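Local atomic coordinates of surface protein VspA (Borrelia turicatae, PDB entry 1YJG), a protein that probably helps the relapsing-fever spirochete evade host immunity, as one of a family of antigenically distinct outer-membrane lipoproteins of which only one is expressed at a time. Residues Lys97-Asp102 with Lys125-Glu130; Ser56-Val61 with Ser91-Ala96; Lys12-Val17 with Asp140-Ser145; Lys22-Leu27 with Thr115-Ala120; Lys29-Lys34 with Val108-Ala113. All coordinates share one frame; numbering follows the deposited sequence.

Interaction 1 (Lys97-Asp102 with Lys125-Glu130); sequences KSKTAD and KDKGAE
Lys99 meets Asp126 and Lys127 with its side chain from CG outward. It sits at the break between two helices, the first residue to leave helix 76-98 and the N-cap of helix 100-103. Its chain bends at the second torsion (chi2 -75°), which brings CE and NZ to the carbonyl of Asp126. CD lies 4.0 Å from Lys127 CG, the two lysine chains crossing at about a right angle, and CE comes to 3.7 Å from Asp126 O. NZ ends 4.1 Å from Asp126 OD2, beyond salt-bridge distance, so any attraction there is probably weak. The contact thus joins a kink between two consecutive helices to the loop that leads, through Gly128 as N-cap, into helix 129-155 of this helical-bundle core. At the next residue, Thr100 OG1 is hydrogen-bonded to Ile35 O of the second subunit. Two residues further on, Asp102 rests its CB 3.8 Å from Lys127 CD, again nearly at right angles, so that this contact too is made by methylenes. Lys127 NZ is occupied elsewhere: it forms a salt bridge with Asp112 and a hydrogen bond with Thr115, and its approach to Asp126 OD1 is long at 3.7 Å.

Interaction 2 (Ser56-Val61 with Ser91-Ala96); sequences SVISAV and SFLTKA
Ile58 packs against Phe92 and Leu93 with its beta-branch. CG2 approaches Phe92 CD2 at 3.7 Å and Leu93 CD2 at 4.0 Å, while CG1 lies 4.0 Å from Phe92 CE2. With one branch at CD2 and the other at CE2, the isoleucine spans that side of the phenylalanine. The methyl CG2 meets the ring obliquely, and the two side chains cross at about a right angle. At the next residue, Ser59 OG is 3.5 Å from Leu93 CD2, a polar atom against a methyl; that hydroxyl is hydrogen-bonded to Tyr55 O within its own helix. No hydrogen bond passes between the segments, and the contact rests on apolar side chains.

The Phe92 side-chain torsion and the helix crossing set these groups in place. With CG anti to the amide nitrogen (chi1 174°), the Phe92 ring is carried toward Ile58. The two helical segments are 10.0 Å apart at closest approach, with 142° between their N-to-C directions, which makes the pair antiparallel but clearly splayed; Ser59 and Leu93 have the closest CA atoms, 7.2 Å apart.

Further out, Ile58 also touches Ile24 of helix 2-28 and Leu135 of helix 129-155, and Phe92 touches Glu131. On another side of helix 48-69, Ser56 OG is hydrogen-bonded to Glu26 O of the second subunit. The pair thus packs against both helix 2-28 and helix 129-155, with the second subunit at Ser56.

Interaction 3 (Lys12-Val17 with Asp140-Ser145); sequences KSVKDV and DALLTS
Val14 reaches across to Leu142 and Leu143, and this is where the contact is dense. Its CG1 comes to 3.6 Å from Leu143 CA, against the backbone rather than a side-chain end, and to 3.8 Å from Leu142 CG. CG2 adds a second approach, 3.9 Å from Leu142 CD2, so both valine methyls bear on the one leucine. The close backbone approach goes with a CA separation of 5.9 Å between Val14 and Leu143. CG1 points this way because it is anti to the backbone N (chi1 174°).

The segments belong to helices 2-28 and 129-155, near the two ends of the chain. Segments 12-17 and 140-145 run antiparallel, with 154° between their directions and 9.3 Å between their axes at closest approach. They form one pair of the helical bundle. Leu142 extends the apolar interior to Leu78, Ile82 and Val85 of helix 76-98, and Val14 extends it to Leu68 of helix 48-69.

Beside this core the fit is looser. Lys15 meets Leu143 at 4.1 Å from its CA to CD1, and its aliphatic CD stays 4.2 Å from Leu143 CD2. Lys15 is partly exposed and also packs on Asp16 of the second subunit, while Leu143 packs on Lys12 of that subunit. Thr144, exposed and directed away from helix 2-28, turns its hydroxyl back on its own helix: OG1 donates to Asp140 O at 3.1 Å, on the opposite face of that carbonyl plane from Thr144 N. Ser145 OG makes the same kind of bond to Ala141 O.

Interaction 4 (Lys22-Leu27 with Thr115-Ala120); sequences KSIDEL and TAIDIA
Ile24 turns CG2 toward Ile117 because that branch is anti to its own backbone N, CG1 taking the place beside the nitrogen (chi1 -50°). Ile117 answers with CG1 between its backbone N and carbonyl carbon (chi1 74°), which sends CD1 toward Leu27. The contact joins the C-terminal part of helix 2-28 to the end of helix 110-117 and the chain beyond it, in the interior of the helical bundle, where Ile24 also meets Ile58 of helix 48-69 and Leu132 of helix 129-155. Ile24 CG2 lies 3.8 Å from Ile117 CB, and the two side chains cross at about a right angle. Leu27 is a looser neighbour, its CB 4.3 Å from Ile117 CD1; it also packs on Gly53 of the second subunit.

The polar side is linked through water. Asp25 OD1 also approaches the aliphatic chain of Ile119, 3.9 Å from its CG1, but no direct hydrogen bond joins the segments. A single water instead bridges Ile117 O and Ile119 N and ties both to the carboxylate: it donates to Asp25 OD1 at 2.8 Å and to Ile117 O at 2.7 Å, and accepts from Ile119 N at 3.1 Å.

Interaction 5 (Lys29-Lys34 with Val108-Ala113); sequences KAIGKK and VKDADA
A type II beta turn from Ala30 to Lys33, between helix 2-28 and strand 33-36, meets the first turn of helix 110-117. Ile31 and Gly32, the two central residues of the turn, make the contact. The two branches of Ile31 divide the work: CD1 lies 3.8 Å from Ala113 CB, and CG2 lies 3.6 Å from Asp110 OD1, the Ile31 and Asp110 side chains sliding past each other in opposite directions. The carboxylate then reaches the turn itself, with OD1 3.1 Å from Gly32 CA. Gly32 has positive phi (63°) and presents only its CA to the carboxylate. Gly32 N is 3.3 Å from Asp110 OD1, but the angle is too poor for a hydrogen bond; this N-H instead bonds to Asn47 OD1.

Asn47 is the common partner, since its ND2 also donates to Asp110 OD1 and to Val108 O, while Asp45 N supplies OD1 with a further donor. Asp110 is thus fixed by the 45-47 loop rather than by Gly32. The turn leads into the antiparallel strand pair 33-36 and 39-42, and its glycine with positive phi at the third position is characteristic of the type II beta turn.

Overall arrangement
From the N terminus, helix 2-28 enters interaction 3 first, whose partner near the C terminus closes a loop of 122 residues. All four other contacts nest inside it. Interaction 4 opens next on the same helix and encloses interaction 5, which ties the following turn to helix 110-117; interaction 2, joining helices 48-69 and 76-98, nests within both loops. Interaction 1, joining the 97-102 helix break to the start of helix 129-155, opens inside the loops of interactions 4 and 5 and closes beyond them, so it crosses both. Interactions 1 and 5 lie on one side of the chain's centre, interaction 3 on the opposite side. Lys127-Asp112 links interactions 1 and 5, and Asp140-Lys22 links interactions 3 and 4.

Interaction 1 (Lys97-Asp102 with Lys125-Glu130)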
# COMPACT_ATOMS: atom_id res chain seq x y z
N LYS A 97 -18.73 -4.48 -4.97
CA LYS A 97 -19.55 -3.99 -6.07
C LYS A 97 -21.02 -4.31 -5.81
O LYS A 97 -21.89 -3.48 -6.08
CB LYS A 97 -19.12 -4.62 -7.40
CG LYS A 97 -17.91 -3.97 -8.04
CD LYS A 97 -17.65 -4.52 -9.46
CE LYS A 97 -17.17 -5.96 -9.45
NZ LYS A 97 -16.55 -6.36 -10.75
N SER A 98 -21.28 -5.49 -5.27
CA SER A 98 -22.65 -5.93 -4.96
C SER A 98 -23.24 -5.13 -3.80
O SER A 98 -24.47 -5.09 -3.64
CB SER A 98 -22.66 -7.42 -4.60
OG SER A 98 -22.32 -7.63 -3.25
N LYS A 99 -22.37 -4.54 -2.99
CA LYS A 99 -22.77 -3.73 -1.84
C LYS A 99 -22.64 -2.23 -2.15
O LYS A 99 -22.48 -1.42 -1.26
CB LYS A 99 -21.94 -4.10 -0.60
CG LYS A 99 -22.17 -5.52 -0.10
CD LYS A 99 -23.50 -5.65 0.64
CE LYS A 99 -23.88 -7.10 0.92
NZ LYS A 99 -25.09 -7.15 1.78
N THR A 100 -22.75 -1.88 -3.43
CA THR A 100 -22.65 -0.48 -3.87
C THR A 100 -23.63 0.47 -3.20
O THR A 100 -23.30 1.63 -2.96
CB THR A 100 -22.78 -0.36 -5.43
OG1 THR A 100 -22.78 1.02 -5.81
CG2 THR A 100 -24.14 -0.86 -5.95
N ALA A 101 -24.84 -0.01 -2.89
CA ALA A 101 -25.86 0.82 -2.24
C ALA A 101 -25.42 1.28 -0.86
O ALA A 101 -25.76 2.37 -0.43
CB ALA A 101 -27.19 0.06 -2.15
N ASP A 102 -24.63 0.44 -0.18
CA ASP A 102 -24.13 0.74 1.17
C ASP A 102 -22.75 1.39 1.22
O ASP A 102 -22.46 2.17 2.13
CB ASP A 102 -24.04 -0.56 1.98
CG ASP A 102 -25.35 -1.31 2.06
OD1 ASP A 102 -25.45 -2.38 1.44
OD2 ASP A 102 -26.32 -0.91 2.73
N LYS A 125 -18.79 -8.45 9.15
CA LYS A 125 -17.79 -8.39 8.07
C LYS A 125 -18.49 -8.76 6.78
O LYS A 125 -17.90 -9.39 5.91
CB LYS A 125 -16.67 -9.41 8.32
CG LYS A 125 -16.16 -9.53 9.77
CD LYS A 125 -14.83 -8.80 9.96
CE LYS A 125 -14.52 -8.50 11.42
NZ LYS A 125 -13.80 -7.21 11.55
N ASP A 126 -19.74 -8.32 6.66
CA ASP A 126 -20.59 -8.64 5.51
C ASP A 126 -20.52 -7.79 4.24
O ASP A 126 -21.29 -8.05 3.31
CB ASP A 126 -22.04 -8.75 5.98
CG ASP A 126 -22.68 -7.41 6.24
OD1 ASP A 126 -22.17 -6.64 7.08
OD2 ASP A 126 -23.69 -7.03 5.62
N LYS A 127 -19.63 -6.80 4.18
CA LYS A 127 -19.50 -5.95 2.99
C LYS A 127 -18.06 -5.95 2.42
O LYS A 127 -17.59 -4.95 1.87
CB LYS A 127 -19.97 -4.52 3.27
CG LYS A 127 -21.39 -4.44 3.86
CD LYS A 127 -21.88 -2.99 3.99
CE LYS A 127 -22.99 -2.87 5.03
NZ LYS A 127 -22.49 -3.04 6.43
N GLY A 128 -17.36 -7.08 2.56
CA GLY A 128 -16.00 -7.24 2.06
C GLY A 128 -14.92 -7.59 3.07
O GLY A 128 -13.91 -8.15 2.69
N ALA A 129 -15.10 -7.26 4.34
CA ALA A 129 -14.08 -7.55 5.35
C ALA A 129 -13.77 -9.06 5.51
O ALA A 129 -12.62 -9.43 5.73
CB ALA A 129 -14.43 -6.90 6.68
N GLU A 130 -14.78 -9.91 5.37
CA GLU A 130 -14.58 -11.35 5.49
C GLU A 130 -13.66 -11.81 4.37
O GLU A 130 -12.74 -12.58 4.60
CB GLU A 130 -15.91 -12.10 5.38
CG GLU A 130 -15.79 -13.62 5.37
CD GLU A 130 -15.36 -14.22 6.71
OE1 GLU A 130 -15.29 -15.46 6.80
OE2 GLU A 130 -15.10 -13.47 7.68

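Interaction 2 (Ser56-Val61 with Ser91-Ala96)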
# COMPACT_ATOMS: atom_id res chain seq x y z
N SER A 56 -9.53 0.27 -5.00
CA SER A 56 -8.52 0.49 -6.05
C SER A 56 -7.20 -0.24 -5.75
O SER A 56 -6.54 -0.74 -6.65
CB SER A 56 -8.27 2.00 -6.25
OG SER A 56 -7.41 2.23 -7.35
N VAL A 57 -6.82 -0.28 -4.47
CA VAL A 57 -5.61 -0.97 -4.05
C VAL A 57 -5.82 -2.48 -4.27
O VAL A 57 -4.93 -3.13 -4.76
CB VAL A 57 -5.27 -0.68 -2.56
CG1 VAL A 57 -4.20 -1.63 -2.06
CG2 VAL A 57 -4.82 0.76 -2.39
N ILE A 58 -6.99 -3.01 -3.93
CA ILE A 58 -7.24 -4.44 -4.11
C ILE A 58 -7.37 -4.78 -5.59
O ILE A 58 -7.10 -5.91 -5.97
CB ILE A 58 -8.46 -4.94 -3.28
CG1 ILE A 58 -8.20 -4.72 -1.79
CG2 ILE A 58 -8.71 -6.43 -3.51
CD1 ILE A 58 -6.89 -5.28 -1.27
N SER A 59 -7.74 -3.80 -6.43
CA SER A 59 -7.86 -4.02 -7.87
C SER A 59 -6.45 -4.15 -8.42
O SER A 59 -6.21 -4.95 -9.31
CB SER A 59 -8.58 -2.87 -8.58
OG SER A 59 -9.96 -2.89 -8.28
N ALA A 60 -5.52 -3.35 -7.88
CA ALA A 60 -4.12 -3.39 -8.30
C ALA A 60 -3.55 -4.74 -7.91
O ALA A 60 -2.79 -5.34 -8.66
CB ALA A 60 -3.32 -2.26 -7.66
N VAL A 61 -3.93 -5.21 -6.72
CA VAL A 61 -3.49 -6.50 -6.21
C VAL A 61 -3.94 -7.62 -7.15
O VAL A 61 -3.15 -8.50 -7.51
CB VAL A 61 -4.08 -6.78 -4.82
CG1 VAL A 61 -3.99 -8.26 -4.48
CG2 VAL A 61 -3.38 -5.96 -3.78
N SER A 91 -13.01 -12.01 -5.02
CA SER A 91 -14.17 -12.10 -4.12
C SER A 91 -14.44 -10.77 -3.44
O SER A 91 -15.59 -10.33 -3.33
CB SER A 91 -13.94 -13.17 -3.06
OG SER A 91 -14.42 -14.42 -3.51
N PHE A 92 -13.39 -10.14 -2.94
CA PHE A 92 -13.52 -8.85 -2.28
C PHE A 92 -14.13 -7.83 -3.23
O PHE A 92 -15.06 -7.11 -2.86
CB PHE A 92 -12.15 -8.33 -1.81
CG PHE A 92 -12.22 -6.95 -1.24
CD1 PHE A 92 -12.54 -6.76 0.10
CD2 PHE A 92 -12.04 -5.84 -2.05
CE1 PHE A 92 -12.63 -5.49 0.64
CE2 PHE A 92 -12.15 -4.56 -1.52
CZ PHE A 92 -12.43 -4.38 -0.18
N LEU A 93 -13.61 -7.76 -4.44
CA LEU A 93 -14.09 -6.80 -5.45
C LEU A 93 -15.55 -7.05 -5.85
O LEU A 93 -16.33 -6.11 -5.94
CB LEU A 93 -13.20 -6.82 -6.69
CG LEU A 93 -11.72 -6.49 -6.48
CD1 LEU A 93 -10.94 -6.73 -7.78
CD2 LEU A 93 -11.55 -5.06 -6.01
N THR A 94 -15.91 -8.31 -6.08
CA THR A 94 -17.27 -8.68 -6.46
C THR A 94 -18.26 -8.35 -5.33
O THR A 94 -19.34 -7.82 -5.56
CB THR A 94 -17.32 -10.20 -6.79
OG1 THR A 94 -16.59 -10.47 -7.98
CG2 THR A 94 -18.73 -10.65 -7.15
N LYS A 95 -17.86 -8.66 -4.10
CA LYS A 95 -18.70 -8.41 -2.93
C LYS A 95 -18.92 -6.91 -2.73
O LYS A 95 -20.04 -6.46 -2.49
CB LYS A 95 -18.07 -9.06 -1.68
CG LYS A 95 -18.75 -8.71 -0.35
CD LYS A 95 -20.27 -8.95 -0.35
CE LYS A 95 -20.65 -10.43 -0.41
NZ LYS A 95 -20.45 -11.12 0.88
N ALA A 96 -17.85 -6.13 -2.85
CA ALA A 96 -17.95 -4.68 -2.67
C ALA A 96 -18.90 -4.07 -3.72
O ALA A 96 -19.78 -3.26 -3.38
CB ALA A 96 -16.58 -4.05 -2.74

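Interaction 3 (Lys12-Val17 with Asp140-Ser145)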
# COMPACT_ATOMS: atom_id res chain seq x y z
N LYS A 12 9.82 -10.74 -4.81
CA LYS A 12 9.64 -9.30 -4.87
C LYS A 12 8.20 -8.97 -5.23
O LYS A 12 7.62 -8.03 -4.70
CB LYS A 12 10.51 -8.67 -5.96
CG LYS A 12 11.91 -8.28 -5.55
CD LYS A 12 12.74 -7.84 -6.78
CE LYS A 12 12.15 -6.61 -7.48
NZ LYS A 12 12.87 -6.25 -8.74
N SER A 13 7.65 -9.73 -6.17
CA SER A 13 6.30 -9.56 -6.65
C SER A 13 5.28 -9.92 -5.60
O SER A 13 4.26 -9.24 -5.47
CB SER A 13 6.06 -10.42 -7.90
OG SER A 13 6.75 -9.88 -9.02
N VAL A 14 5.55 -10.99 -4.86
CA VAL A 14 4.66 -11.45 -3.81
C VAL A 14 4.72 -10.47 -2.64
O VAL A 14 3.69 -10.14 -2.05
CB VAL A 14 5.00 -12.89 -3.37
CG1 VAL A 14 4.17 -13.30 -2.15
CG2 VAL A 14 4.76 -13.86 -4.52
N LYS A 15 5.93 -10.01 -2.31
CA LYS A 15 6.13 -9.05 -1.21
C LYS A 15 5.31 -7.81 -1.51
O LYS A 15 4.62 -7.27 -0.64
CB LYS A 15 7.62 -8.69 -1.07
CG LYS A 15 7.97 -7.75 0.10
CD LYS A 15 7.35 -8.18 1.44
CE LYS A 15 7.72 -7.20 2.56
NZ LYS A 15 7.26 -7.65 3.89
N ASP A 16 5.37 -7.37 -2.77
CA ASP A 16 4.64 -6.21 -3.24
C ASP A 16 3.14 -6.37 -2.95
O ASP A 16 2.52 -5.50 -2.34
CB ASP A 16 4.90 -6.06 -4.73
CG ASP A 16 4.26 -4.84 -5.32
OD1 ASP A 16 3.63 -5.00 -6.40
OD2 ASP A 16 4.36 -3.69 -4.82
N VAL A 17 2.56 -7.49 -3.38
CA VAL A 17 1.14 -7.74 -3.16
C VAL A 17 0.80 -7.85 -1.66
O VAL A 17 -0.23 -7.36 -1.21
CB VAL A 17 0.69 -9.02 -3.92
CG1 VAL A 17 -0.68 -9.49 -3.47
CG2 VAL A 17 0.70 -8.77 -5.41
N ASP A 140 -0.33 -14.40 3.13
CA ASP A 140 0.67 -14.74 4.14
C ASP A 140 1.28 -16.06 3.72
O ASP A 140 2.48 -16.23 3.80
CB ASP A 140 0.06 -14.96 5.55
CG ASP A 140 -0.26 -13.67 6.28
OD1 ASP A 140 0.22 -12.59 5.90
OD2 ASP A 140 -1.02 -13.66 7.28
N ALA A 141 0.44 -16.99 3.27
CA ALA A 141 0.91 -18.31 2.84
C ALA A 141 1.79 -18.22 1.61
O ALA A 141 2.83 -18.87 1.53
CB ALA A 141 -0.28 -19.26 2.60
N LEU A 142 1.38 -17.40 0.64
CA LEU A 142 2.17 -17.27 -0.58
C LEU A 142 3.51 -16.60 -0.30
O LEU A 142 4.51 -16.95 -0.93
CB LEU A 142 1.41 -16.51 -1.67
CG LEU A 142 2.13 -16.33 -3.01
CD1 LEU A 142 2.51 -17.66 -3.62
CD2 LEU A 142 1.26 -15.54 -3.96
N LEU A 143 3.55 -15.64 0.63
CA LEU A 143 4.79 -14.94 0.97
C LEU A 143 5.75 -15.92 1.65
O LEU A 143 6.94 -15.94 1.34
CB LEU A 143 4.56 -13.70 1.86
CG LEU A 143 5.82 -12.88 2.22
CD1 LEU A 143 6.65 -12.46 0.95
CD2 LEU A 143 5.50 -11.65 3.04
N THR A 144 5.21 -16.74 2.54
CA THR A 144 6.03 -17.72 3.24
C THR A 144 6.67 -18.67 2.24
O THR A 144 7.86 -18.93 2.33
CB THR A 144 5.18 -18.48 4.26
OG1 THR A 144 4.78 -17.58 5.29
CG2 THR A 144 6.00 -19.54 5.00
N SER A 145 5.89 -19.15 1.28
CA SER A 145 6.40 -20.07 0.26
C SER A 145 7.40 -19.39 -0.66
O SER A 145 8.37 -20.01 -1.07
CB SER A 145 5.27 -20.64 -0.60
OG SER A 145 4.38 -21.38 0.20

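Interaction 4 (Lys22-Leu27 with Thr115-Ala120)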
# COMPACT_ATOMS: atom_id res chain seq x y z
N LYS A 22 -1.81 -5.55 3.33
CA LYS A 22 -1.64 -5.06 4.69
C LYS A 22 -1.91 -3.56 4.76
O LYS A 22 -2.32 -3.05 5.83
CB LYS A 22 -0.23 -5.34 5.20
CG LYS A 22 0.19 -6.82 5.25
CD LYS A 22 -0.80 -7.69 6.02
CE LYS A 22 -0.37 -9.15 5.93
NZ LYS A 22 -1.32 -10.06 6.60
N SER A 23 -1.69 -2.86 3.65
CA SER A 23 -1.90 -1.41 3.57
C SER A 23 -3.35 -1.07 3.83
O SER A 23 -3.64 0.04 4.27
CB SER A 23 -1.42 -0.82 2.22
OG SER A 23 -2.38 -0.90 1.17
N ILE A 24 -4.24 -2.02 3.56
CA ILE A 24 -5.67 -1.81 3.80
C ILE A 24 -5.91 -1.62 5.33
O ILE A 24 -6.86 -0.96 5.71
CB ILE A 24 -6.53 -2.97 3.24
CG1 ILE A 24 -6.17 -3.28 1.77
CG2 ILE A 24 -8.02 -2.65 3.37
CD1 ILE A 24 -6.25 -2.10 0.81
N ASP A 25 -5.06 -2.21 6.18
CA ASP A 25 -5.18 -2.04 7.64
C ASP A 25 -4.86 -0.57 7.99
O ASP A 25 -5.37 -0.04 8.96
CB ASP A 25 -4.22 -2.93 8.42
CG ASP A 25 -4.43 -4.41 8.18
OD1 ASP A 25 -5.55 -4.81 7.77
OD2 ASP A 25 -3.51 -5.24 8.36
N GLU A 26 -3.97 0.06 7.21
CA GLU A 26 -3.60 1.46 7.44
C GLU A 26 -4.75 2.39 6.99
O GLU A 26 -4.91 3.47 7.54
CB GLU A 26 -2.29 1.85 6.74
CG GLU A 26 -1.07 0.97 7.05
CD GLU A 26 -0.69 0.88 8.53
OE1 GLU A 26 0.13 0.01 8.86
OE2 GLU A 26 -1.18 1.69 9.36
N LEU A 27 -5.54 1.95 6.00
CA LEU A 27 -6.67 2.72 5.50
C LEU A 27 -7.83 2.65 6.49
O LEU A 27 -8.61 3.61 6.63
CB LEU A 27 -7.13 2.20 4.14
CG LEU A 27 -6.14 2.30 2.98
CD1 LEU A 27 -6.77 1.73 1.72
CD2 LEU A 27 -5.67 3.74 2.74
N THR A 115 -17.25 -2.97 8.02
CA THR A 115 -17.71 -4.26 7.48
C THR A 115 -17.09 -4.50 6.11
O THR A 115 -17.18 -5.60 5.57
CB THR A 115 -19.25 -4.35 7.35
OG1 THR A 115 -19.71 -3.46 6.32
CG2 THR A 115 -19.96 -3.92 8.64
N ALA A 116 -16.48 -3.48 5.53
CA ALA A 116 -15.84 -3.62 4.23
C ALA A 116 -14.33 -3.80 4.29
O ALA A 116 -13.82 -4.74 3.70
CB ALA A 116 -16.19 -2.43 3.33
N ILE A 117 -13.63 -2.93 5.03
CA ILE A 117 -12.15 -2.97 5.11
C ILE A 117 -11.43 -3.06 6.47
O ILE A 117 -10.21 -2.85 6.52
CB ILE A 117 -11.60 -1.70 4.39
CG1 ILE A 117 -11.81 -0.44 5.24
CG2 ILE A 117 -12.26 -1.52 3.03
CD1 ILE A 117 -11.22 0.84 4.63
N ASP A 118 -12.15 -3.36 7.55
CA ASP A 118 -11.55 -3.46 8.88
C ASP A 118 -11.63 -4.91 9.39
O ASP A 118 -12.65 -5.34 9.88
CB ASP A 118 -12.25 -2.49 9.86
CG ASP A 118 -11.41 -2.22 11.11
OD1 ASP A 118 -11.50 -1.12 11.68
OD2 ASP A 118 -10.62 -3.04 11.61
N ILE A 119 -10.52 -5.64 9.26
CA ILE A 119 -10.46 -7.04 9.68
C ILE A 119 -10.38 -7.23 11.19
O ILE A 119 -10.76 -8.27 11.70
CB ILE A 119 -9.25 -7.77 9.01
CG1 ILE A 119 -7.91 -7.29 9.57
CG2 ILE A 119 -9.26 -7.63 7.48
CD1 ILE A 119 -6.75 -8.25 9.27
N ALA A 120 -9.89 -6.22 11.90
CA ALA A 120 -9.75 -6.29 13.35
C ALA A 120 -10.99 -5.91 14.15
O ALA A 120 -11.11 -6.32 15.31
CB ALA A 120 -8.57 -5.41 13.78
O HOH W 1 -8.18 -4.01 7.93

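Interaction 5 (Lys29-Lys34 with Val108-Ala113)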
# COMPACT_ATOMS: atom_id res chain seq x y z
N LYS A 29 -7.55 2.56 9.64
CA LYS A 29 -7.25 3.46 10.76
C LYS A 29 -7.72 4.90 10.44
O LYS A 29 -7.74 5.75 11.32
CB LYS A 29 -5.74 3.50 11.05
CG LYS A 29 -5.18 2.25 11.69
CD LYS A 29 -3.65 2.27 11.61
CE LYS A 29 -3.04 0.89 11.81
NZ LYS A 29 -1.55 0.94 11.86
N ALA A 30 -8.04 5.16 9.17
CA ALA A 30 -8.51 6.48 8.72
C ALA A 30 -10.03 6.60 8.68
O ALA A 30 -10.55 7.67 8.36
CB ALA A 30 -7.94 6.79 7.36
N ILE A 31 -10.73 5.50 8.95
CA ILE A 31 -12.18 5.51 8.94
C ILE A 31 -12.67 6.48 10.02
O ILE A 31 -12.24 6.41 11.17
CB ILE A 31 -12.74 4.09 9.19
CG1 ILE A 31 -12.46 3.18 8.00
CG2 ILE A 31 -14.25 4.15 9.50
CD1 ILE A 31 -12.85 1.71 8.23
N GLY A 32 -13.56 7.39 9.64
CA GLY A 32 -14.12 8.35 10.57
C GLY A 32 -13.05 9.28 11.12
O GLY A 32 -13.09 9.63 12.30
N LYS A 33 -12.09 9.63 10.27
CA LYS A 33 -11.00 10.51 10.64
C LYS A 33 -10.69 11.51 9.53
O LYS A 33 -10.71 11.17 8.33
CB LYS A 33 -9.71 9.72 10.96
CG LYS A 33 -9.82 8.70 12.09
CD LYS A 33 -9.59 9.33 13.44
CE LYS A 33 -9.80 8.35 14.58
NZ LYS A 33 -8.57 7.53 14.79
N LYS A 34 -10.40 12.74 9.93
CA LYS A 34 -10.06 13.81 9.02
C LYS A 34 -8.61 14.18 9.29
O LYS A 34 -8.08 13.86 10.35
CB LYS A 34 -10.96 15.02 9.25
CG LYS A 34 -10.81 15.71 10.63
CD LYS A 34 -11.64 16.99 10.71
CE LYS A 34 -11.18 17.90 11.83
NZ LYS A 34 -12.32 18.57 12.53
N VAL A 108 -21.41 7.05 4.21
CA VAL A 108 -21.10 5.70 4.67
C VAL A 108 -20.60 5.82 6.10
O VAL A 108 -19.51 6.34 6.34
CB VAL A 108 -20.02 5.02 3.80
CG1 VAL A 108 -19.68 3.65 4.35
CG2 VAL A 108 -20.49 4.94 2.35
N LYS A 109 -21.43 5.36 7.04
CA LYS A 109 -21.09 5.40 8.46
C LYS A 109 -19.91 4.50 8.80
O LYS A 109 -19.65 3.51 8.12
CB LYS A 109 -22.32 5.05 9.32
CG LYS A 109 -23.34 6.20 9.43
CD LYS A 109 -24.34 6.03 10.58
CE LYS A 109 -23.73 6.37 11.96
NZ LYS A 109 -23.58 7.85 12.19
N ASP A 110 -19.20 4.88 9.86
CA ASP A 110 -18.02 4.18 10.35
C ASP A 110 -18.16 2.66 10.48
O ASP A 110 -17.30 1.92 10.02
CB ASP A 110 -17.58 4.76 11.72
CG ASP A 110 -16.94 6.15 11.59
OD1 ASP A 110 -16.71 6.61 10.44
OD2 ASP A 110 -16.64 6.85 12.58
N ALA A 111 -19.25 2.21 11.11
CA ALA A 111 -19.50 0.79 11.30
C ALA A 111 -19.60 0.06 9.97
O ALA A 111 -19.08 -1.04 9.83
CB ALA A 111 -20.76 0.58 12.13
N ASP A 112 -20.28 0.66 9.00
CA ASP A 112 -20.43 0.05 7.68
C ASP A 112 -19.11 0.04 6.89
O ASP A 112 -18.88 -0.87 6.10
CB ASP A 112 -21.57 0.71 6.90
CG ASP A 112 -22.91 0.54 7.60
OD1 ASP A 112 -23.36 -0.61 7.72
OD2 ASP A 112 -23.55 1.50 8.09
N ALA A 113 -18.26 1.04 7.11
CA ALA A 113 -16.97 1.11 6.44
C ALA A 113 -16.14 -0.05 6.98
O ALA A 113 -15.39 -0.67 6.25
CB ALA A 113 -16.29 2.43 6.69